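DNA polymerase sliding clamp (Archaeoglobus fulgidus, PDB 1RWZ) forms a ring-shaped homotrimer that encircles DNA and probably tethers the DNA polymerase and other proteins to it as a moving platform during replication. Local coordinates at residues Val44-Glu57 with Gly229-Arg241. Sequence-based numbering, arbitrary orientation.
Sequences VAMVIVDIPKDSFE and GGRAKVEYILAPR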
ATOM      1  N   VAL A  44      -3.183 -31.772   4.860  1.00 22.19           N
ATOM      2  CA  VAL A  44      -1.747 -31.553   4.917  1.00 20.19           C
ATOM      3  C   VAL A  44      -1.395 -30.709   6.139  1.00 19.47           C
ATOM      4  O   VAL A  44      -0.289 -30.797   6.668  1.00 17.77           O
ATOM      5  CB  VAL A  44      -1.260 -30.834   3.641  1.00 20.96           C
ATOM      6  CG1 VAL A  44       0.221 -30.532   3.737  1.00 21.63           C
ATOM      7  CG2 VAL A  44      -1.544 -31.705   2.414  1.00 22.30           C
ATOM      8  N   ALA A  45      -2.350 -29.905   6.591  1.00 18.72           N
ATOM      9  CA  ALA A  45      -2.125 -29.037   7.745  1.00 18.63           C
ATOM     10  C   ALA A  45      -3.323 -28.976   8.680  1.00 18.42           C
ATOM     11  O   ALA A  45      -4.470 -29.144   8.258  1.00 19.98           O
ATOM     12  CB  ALA A  45      -1.774 -27.636   7.262  1.00 19.21           C
ATOM     13  N   MET A  46      -3.045 -28.733   9.957  1.00 17.06           N
ATOM     14  CA  MET A  46      -4.075 -28.625  10.977  1.00 17.66           C
ATOM     15  C   MET A  46      -3.799 -27.354  11.777  1.00 16.37           C
ATOM     16  O   MET A  46      -2.657 -26.906  11.861  1.00 14.86           O
ATOM     17  CB  MET A  46      -4.023 -29.840  11.911  1.00 20.49           C
ATOM     18  CG  MET A  46      -5.064 -29.844  13.034  1.00 25.07           C
ATOM     19  SD  MET A  46      -4.850 -31.213  14.223  1.00 30.40           S
ATOM     20  CE  MET A  46      -5.739 -32.527  13.420  1.00 30.46           C
ATOM     21  N   VAL A  47      -4.849 -26.771  12.341  1.00 15.69           N
ATOM     22  CA  VAL A  47      -4.699 -25.577  13.169  1.00 15.52           C
ATOM     23  C   VAL A  47      -5.440 -25.824  14.479  1.00 15.39           C
ATOM     24  O   VAL A  47      -6.532 -26.395  14.495  1.00 15.68           O
ATOM     25  CB  VAL A  47      -5.257 -24.306  12.466  1.00 15.64           C
ATOM     26  CG1 VAL A  47      -6.752 -24.446  12.209  1.00 16.71           C
ATOM     27  CG2 VAL A  47      -4.960 -23.066  13.326  1.00 15.54           C
ATOM     28  N   ILE A  48      -4.824 -25.421  15.583  1.00 14.81           N
ATOM     29  CA  ILE A  48      -5.417 -25.598  16.896  1.00 15.25           C
ATOM     30  C   ILE A  48      -5.329 -24.238  17.571  1.00 15.25           C
ATOM     31  O   ILE A  48      -4.232 -23.725  17.780  1.00 14.37           O
ATOM     32  CB  ILE A  48      -4.629 -26.611  17.739  1.00 16.27           C
ATOM     33  CG1 ILE A  48      -4.473 -27.931  16.972  1.00 17.43           C
ATOM     34  CG2 ILE A  48      -5.344 -26.835  19.066  1.00 16.63           C
ATOM     35  CD1 ILE A  48      -3.441 -28.877  17.579  1.00 19.81           C
ATOM     36  N   VAL A  49      -6.484 -23.666  17.894  1.00 14.85           N
ATOM     37  CA  VAL A  49      -6.552 -22.354  18.528  1.00 15.13           C
ATOM     38  C   VAL A  49      -7.062 -22.441  19.960  1.00 15.07           C
ATOM     39  O   VAL A  49      -8.065 -23.095  20.240  1.00 15.18           O
ATOM     40  CB  VAL A  49      -7.496 -21.399  17.751  1.00 15.25           C
ATOM     41  CG1 VAL A  49      -7.646 -20.081  18.509  1.00 17.28           C
ATOM     42  CG2 VAL A  49      -6.953 -21.139  16.356  1.00 16.58           C
ATOM     43  N   ASP A  50      -6.359 -21.768  20.863  1.00 15.32           N
ATOM     44  CA  ASP A  50      -6.749 -21.726  22.258  1.00 15.92           C
ATOM     45  C   ASP A  50      -6.635 -20.301  22.778  1.00 15.66           C
ATOM     46  O   ASP A  50      -5.572 -19.688  22.684  1.00 16.36           O
ATOM     47  CB  ASP A  50      -5.858 -22.635  23.115  1.00 16.99           C
ATOM     48  CG  ASP A  50      -6.210 -24.106  22.973  1.00 18.56           C
ATOM     49  OD1 ASP A  50      -5.432 -24.850  22.340  1.00 20.15           O
ATOM     50  OD2 ASP A  50      -7.270 -24.515  23.495  1.00 19.84           O
ATOM     51  N   ILE A  51      -7.740 -19.771  23.293  1.00 14.58           N
ATOM     52  CA  ILE A  51      -7.743 -18.437  23.889  1.00 14.48           C
ATOM     53  C   ILE A  51      -8.211 -18.623  25.329  1.00 14.32           C
ATOM     54  O   ILE A  51      -9.405 -18.783  25.588  1.00 14.62           O
ATOM     55  CB  ILE A  51      -8.720 -17.460  23.200  1.00 13.70           C
ATOM     56  CG1 ILE A  51      -8.467 -17.409  21.696  1.00 14.61           C
ATOM     57  CG2 ILE A  51      -8.526 -16.055  23.794  1.00 13.54           C
ATOM     58  CD1 ILE A  51      -9.396 -16.439  20.962  1.00 15.13           C
ATOM     59  N   PRO A  52      -7.273 -18.624  26.288  1.00 15.31           N
ATOM     60  CA  PRO A  52      -7.624 -18.797  27.704  1.00 14.98           C
ATOM     61  C   PRO A  52      -8.617 -17.720  28.133  1.00 15.54           C
ATOM     62  O   PRO A  52      -8.573 -16.593  27.638  1.00 14.98           O
ATOM     63  CB  PRO A  52      -6.279 -18.646  28.415  1.00 15.83           C
ATOM     64  CG  PRO A  52      -5.290 -19.099  27.382  1.00 16.83           C
ATOM     65  CD  PRO A  52      -5.817 -18.460  26.122  1.00 14.84           C
ATOM     66  N   LYS A  53      -9.506 -18.059  29.060  1.00 16.02           N
ATOM     67  CA  LYS A  53     -10.501 -17.100  29.526  1.00 16.92           C
ATOM     68  C   LYS A  53      -9.889 -15.784  29.989  1.00 17.12           C
ATOM     69  O   LYS A  53     -10.481 -14.724  29.797  1.00 16.66           O
ATOM     70  CB  LYS A  53     -11.333 -17.704  30.659  1.00 19.43           C
ATOM     71  CG  LYS A  53     -10.537 -18.080  31.893  1.00 22.76           C
ATOM     72  CD  LYS A  53     -11.449 -18.672  32.961  1.00 26.21           C
ATOM     73  CE  LYS A  53     -10.662 -19.041  34.209  1.00 27.86           C
ATOM     74  NZ  LYS A  53     -11.536 -19.630  35.261  1.00 30.64           N
ATOM     75  N   ASP A  54      -8.700 -15.841  30.584  1.00 16.92           N
ATOM     76  CA  ASP A  54      -8.066 -14.621  31.068  1.00 17.84           C
ATOM     77  C   ASP A  54      -7.544 -13.697  29.969  1.00 16.26           C
ATOM     78  O   ASP A  54      -7.109 -12.583  30.254  1.00 15.83           O
ATOM     79  CB  ASP A  54      -6.952 -14.959  32.065  1.00 21.48           C
ATOM     80  CG  ASP A  54      -7.493 -15.567  33.350  1.00 26.28           C
ATOM     81  OD1 ASP A  54      -8.516 -15.057  33.862  1.00 29.14           O
ATOM     82  OD2 ASP A  54      -6.904 -16.549  33.853  1.00 30.09           O
ATOM     83  N   SER A  55      -7.594 -14.148  28.715  1.00 14.36           N
ATOM     84  CA  SER A  55      -7.149 -13.315  27.602  1.00 13.51           C
ATOM     85  C   SER A  55      -8.292 -12.424  27.127  1.00 12.90           C
ATOM     86  O   SER A  55      -8.085 -11.495  26.350  1.00 12.84           O
ATOM     87  CB  SER A  55      -6.641 -14.177  26.444  1.00 12.82           C
ATOM     88  OG  SER A  55      -5.395 -14.767  26.786  1.00 13.53           O
ATOM     89  N   PHE A  56      -9.496 -12.722  27.602  1.00 13.21           N
ATOM     90  CA  PHE A  56     -10.695 -11.947  27.269  1.00 14.07           C
ATOM     91  C   PHE A  56     -10.860 -10.817  28.288  1.00 14.70           C
ATOM     92  O   PHE A  56     -10.377 -10.922  29.413  1.00 15.18           O
ATOM     93  CB  PHE A  56     -11.939 -12.833  27.357  1.00 13.67           C
ATOM     94  CG  PHE A  56     -12.076 -13.817  26.233  1.00 14.01           C
ATOM     95  CD1 PHE A  56     -12.840 -13.508  25.111  1.00 13.99           C
ATOM     96  CD2 PHE A  56     -11.453 -15.059  26.300  1.00 14.10           C
ATOM     97  CE1 PHE A  56     -12.984 -14.429  24.069  1.00 14.14           C
ATOM     98  CE2 PHE A  56     -11.588 -15.985  25.271  1.00 13.73           C
ATOM     99  CZ  PHE A  56     -12.356 -15.670  24.152  1.00 14.21           C
ATOM    100  N   GLU A  57     -11.548  -9.746  27.901  1.00 14.67           N
ATOM    101  CA  GLU A  57     -11.795  -8.645  28.830  1.00 15.68           C
ATOM    102  C   GLU A  57     -12.944  -9.116  29.718  1.00 16.21           C
ATOM    103  O   GLU A  57     -12.973  -8.850  30.923  1.00 16.31           O
ATOM    104  CB  GLU A  57     -12.204  -7.374  28.081  1.00 16.40           C
ATOM    105  CG  GLU A  57     -11.256  -6.979  26.952  1.00 18.16           C
ATOM    106  CD  GLU A  57      -9.801  -6.959  27.382  1.00 20.36           C
ATOM    107  OE1 GLU A  57      -9.506  -6.446  28.483  1.00 20.87           O
ATOM    108  OE2 GLU A  57      -8.946  -7.446  26.611  1.00 20.38           O
ATOM    109  N   GLY A 229      -0.078 -10.104  21.775  1.00 15.40           N
ATOM    110  CA  GLY A 229       0.359  -9.841  23.134  1.00 16.14           C
ATOM    111  C   GLY A 229       0.328 -11.098  23.985  1.00 17.28           C
ATOM    112  O   GLY A 229       0.182 -11.032  25.206  1.00 18.30           O
ATOM    113  N   GLY A 230       0.466 -12.251  23.340  1.00 16.07           N
ATOM    114  CA  GLY A 230       0.450 -13.506  24.068  1.00 16.23           C
ATOM    115  C   GLY A 230      -0.934 -13.916  24.542  1.00 16.00           C
ATOM    116  O   GLY A 230      -1.067 -14.780  25.412  1.00 16.95           O
ATOM    117  N   ARG A 231      -1.968 -13.309  23.970  1.00 14.84           N
ATOM    118  CA  ARG A 231      -3.337 -13.629  24.360  1.00 14.38           C
ATOM    119  C   ARG A 231      -3.854 -14.919  23.731  1.00 14.88           C
ATOM    120  O   ARG A 231      -4.705 -15.605  24.306  1.00 14.85           O
ATOM    121  CB  ARG A 231      -4.287 -12.494  23.972  1.00 15.08           C
ATOM    122  CG  ARG A 231      -4.104 -11.184  24.739  1.00 16.10           C
ATOM    123  CD  ARG A 231      -5.216 -10.227  24.329  1.00 15.81           C
ATOM    124  NE  ARG A 231      -5.150  -8.899  24.941  1.00 17.50           N
ATOM    125  CZ  ARG A 231      -4.247  -7.968  24.645  1.00 17.76           C
ATOM    126  NH1 ARG A 231      -3.295  -8.203  23.749  1.00 17.46           N
ATOM    127  NH2 ARG A 231      -4.324  -6.775  25.220  1.00 18.13           N
ATOM    128  N   ALA A 232      -3.342 -15.245  22.551  1.00 13.32           N
ATOM    129  CA  ALA A 232      -3.797 -16.435  21.851  1.00 14.08           C
ATOM    130  C   ALA A 232      -2.696 -17.410  21.510  1.00 14.43           C
ATOM    131  O   ALA A 232      -1.568 -17.019  21.227  1.00 14.21           O
ATOM    132  CB  ALA A 232      -4.523 -16.029  20.568  1.00 15.00           C
ATOM    133  N   LYS A 233      -3.034 -18.692  21.559  1.00 14.44           N
ATOM    134  CA  LYS A 233      -2.094 -19.729  21.185  1.00 14.66           C
ATOM    135  C   LYS A 233      -2.661 -20.288  19.887  1.00 14.12           C
ATOM    136  O   LYS A 233      -3.811 -20.726  19.841  1.00 14.28           O
ATOM    137  CB  LYS A 233      -2.020 -20.830  22.246  1.00 16.49           C
ATOM    138  CG  LYS A 233      -1.100 -21.973  21.844  1.00 19.57           C
ATOM    139  CD  LYS A 233      -0.771 -22.896  23.008  1.00 22.57           C
ATOM    140  CE  LYS A 233       0.175 -22.223  23.990  1.00 25.46           C
ATOM    141  NZ  LYS A 233       0.640 -23.156  25.062  1.00 27.40           N
ATOM    142  N   VAL A 234      -1.868 -20.221  18.828  1.00 13.37           N
ATOM    143  CA  VAL A 234      -2.282 -20.728  17.531  1.00 13.62           C
ATOM    144  C   VAL A 234      -1.208 -21.698  17.081  1.00 13.30           C
ATOM    145  O   VAL A 234      -0.091 -21.300  16.752  1.00 12.95           O
ATOM    146  CB  VAL A 234      -2.427 -19.589  16.499  1.00 14.09           C
ATOM    147  CG1 VAL A 234      -2.750 -20.162  15.125  1.00 15.14           C
ATOM    148  CG2 VAL A 234      -3.528 -18.633  16.948  1.00 13.99           C
ATOM    149  N   GLU A 235      -1.550 -22.978  17.099  1.00 13.56           N
ATOM    150  CA  GLU A 235      -0.616 -24.009  16.689  1.00 13.57           C
ATOM    151  C   GLU A 235      -0.993 -24.558  15.326  1.00 13.99           C
ATOM    152  O   GLU A 235      -2.156 -24.895  15.082  1.00 13.95           O
ATOM    153  CB  GLU A 235      -0.601 -25.160  17.700  1.00 15.07           C
ATOM    154  CG  GLU A 235       0.218 -26.364  17.219  1.00 16.24           C
ATOM    155  CD  GLU A 235       0.295 -27.493  18.236  1.00 18.39           C
ATOM    156  OE1 GLU A 235       0.787 -28.581  17.871  1.00 19.93           O
ATOM    157  OE2 GLU A 235      -0.125 -27.300  19.394  1.00 19.16           O
ATOM    158  N   TYR A 236      -0.008 -24.611  14.439  1.00 13.34           N
ATOM    159  CA  TYR A 236      -0.192 -25.172  13.110  1.00 14.00           C
ATOM    160  C   TYR A 236       0.665 -26.430  13.077  1.00 14.08           C
ATOM    161  O   TYR A 236       1.788 -26.442  13.590  1.00 14.31           O
ATOM    162  CB  TYR A 236       0.290 -24.211  12.020  1.00 14.28           C
ATOM    163  CG  TYR A 236      -0.667 -23.089  11.672  1.00 14.79           C
ATOM    164  CD1 TYR A 236      -0.315 -21.752  11.884  1.00 15.88           C
ATOM    165  CD2 TYR A 236      -1.901 -23.360  11.081  1.00 15.11           C
ATOM    166  CE1 TYR A 236      -1.171 -20.715  11.509  1.00 14.47           C
ATOM    167  CE2 TYR A 236      -2.762 -22.334  10.703  1.00 15.33           C
ATOM    168  CZ  TYR A 236      -2.392 -21.016  10.914  1.00 16.14           C
ATOM    169  OH  TYR A 236      -3.230 -20.003  10.504  1.00 16.79           O
ATOM    170  N   ILE A 237       0.127 -27.493  12.494  1.00 14.14           N
ATOM    171  CA  ILE A 237       0.862 -28.746  12.370  1.00 13.82           C
ATOM    172  C   ILE A 237       0.898 -29.017  10.875  1.00 13.82           C
ATOM    173  O   ILE A 237      -0.132 -28.951  10.202  1.00 14.30           O
ATOM    174  CB  ILE A 237       0.151 -29.899  13.107  1.00 13.92           C
ATOM    175  CG1 ILE A 237       0.037 -29.557  14.596  1.00 14.66           C
ATOM    176  CG2 ILE A 237       0.938 -31.200  12.920  1.00 13.42           C
ATOM    177  CD1 ILE A 237      -0.739 -30.562  15.418  1.00 15.66           C
ATOM    178  N   LEU A 238       2.087 -29.305  10.360  1.00 12.87           N
ATOM    179  CA  LEU A 238       2.267 -29.533   8.934  1.00 12.98           C
ATOM    180  C   LEU A 238       2.895 -30.886   8.640  1.00 13.25           C
ATOM    181  O   LEU A 238       3.950 -31.218   9.183  1.00 12.72           O
ATOM    182  CB  LEU A 238       3.147 -28.422   8.349  1.00 12.61           C
ATOM    183  CG  LEU A 238       3.523 -28.486   6.867  1.00 13.00           C
ATOM    184  CD1 LEU A 238       2.257 -28.493   6.020  1.00 12.91           C
ATOM    185  CD2 LEU A 238       4.404 -27.295   6.504  1.00 12.18           C
ATOM    186  N   ALA A 239       2.238 -31.657   7.774  1.00 13.44           N
ATOM    187  CA  ALA A 239       2.735 -32.979   7.380  1.00 13.75           C
ATOM    188  C   ALA A 239       4.076 -32.834   6.665  1.00 13.68           C
ATOM    189  O   ALA A 239       4.316 -31.854   5.955  1.00 14.57           O
ATOM    190  CB  ALA A 239       1.714 -33.670   6.459  1.00 14.12           C
ATOM    191  N   PRO A 240       4.968 -33.824   6.824  1.00 14.48           N
ATOM    192  CA  PRO A 240       6.285 -33.779   6.187  1.00 14.96           C
ATOM    193  C   PRO A 240       6.365 -34.381   4.787  1.00 16.90           C
ATOM    194  O   PRO A 240       5.489 -35.143   4.371  1.00 16.35           O
ATOM    195  CB  PRO A 240       7.148 -34.555   7.165  1.00 15.40           C
ATOM    196  CG  PRO A 240       6.213 -35.692   7.549  1.00 15.28           C
ATOM    197  CD  PRO A 240       4.863 -34.982   7.736  1.00 13.98           C
ATOM    198  N   ARG A 241       7.423 -34.012   4.072  1.00 18.43           N
ATOM    199  CA  ARG A 241       7.705 -34.555   2.752  1.00 20.53           C
ATOM    200  C   ARG A 241       8.879 -35.491   3.037  1.00 22.00           C
ATOM    201  O   ARG A 241       9.310 -35.600   4.183  1.00 21.99           O
ATOM    202  CB  ARG A 241       8.115 -33.450   1.768  1.00 21.83           C
ATOM    203  CG  ARG A 241       6.982 -32.471   1.436  1.00 24.46           C
ATOM    204  CD  ARG A 241       7.339 -31.506   0.306  1.00 27.22           C
ATOM    205  NE  ARG A 241       6.220 -30.610  -0.005  1.00 29.55           N
ATOM    206  CZ  ARG A 241       6.146 -29.828  -1.081  1.00 30.76           C
ATOM    207  NH1 ARG A 241       7.124 -29.816  -1.974  1.00 31.32           N
ATOM    208  NH2 ARG A 241       5.085 -29.056  -1.270  1.00 31.42           N
TER
HETATM  209  O   HOH W   1      -6.728  -9.255  27.202  1.00 21.76           O
HETATM  210  O   HOH W   2      -6.818  -5.778  26.500  1.00 19.86           O
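The Tyr236 ring lies alongside Val47. Its CE2 is 3.5 Å from Val47 CG2, which approaches obliquely to the ring. Met46 O sits at the ring edge, near its plane. Phe201 of helix 195-201 stacks on the same ring, and the phenol OH bonds to Ala17 O of helix 8-19. Just before strand 232-238, next to the 3-10 turn 53-55, Ser55 O lies near the plane of the Arg231 guanidinium, at its edge, while Glu57 OE2 comes obliquely. Arg231 NH1 bonds to Val228 O. Glu57 OE2 and Arg231 NE are 4.4 Å apart, too far for a salt bridge. One water bonds to Arg231 NE, Ser55 O and Glu57 OE2. A second links Glu57 OE2 to Arg231 NH2. Ser55 OG donates to Arg231 O at 2.7 Å, in the carbonyl plane and on a lone pair. Ser55 chi1 of -72° puts OG beside the Ser55 backbone N, facing the Arg231 carbonyl.

Strands 45-52 and 232-238 run antiparallel. Met46-Ile237, Ile48-Glu235 and Asp50-Lys233 are hydrogen-bonded pairs, two bonds each. Ala239 N extends the pattern to Val44 O with an almost straight bond (176°). Val47, Val49, Val234 and Tyr236 share the sheet face that the helices cover. On the other face Ile48 CD1 meets Ile237 CD1 at 3.8 Å. It also lies 4.0 Å from CD of the extended Glu235, whose carboxylate forms a salt bridge with Arg222. Asp50 OD2 bonds to His35 ND1.

The pairing joins the N-terminal and C-terminal PCNA domains in one continuous sheet within the subunit. Backbone bonds carry the junction, with apolar contacts on both faces. Two waters relay Arg231 to Glu57, so the opposite charges probably attract through solvent, beside the direct Ser55 bond.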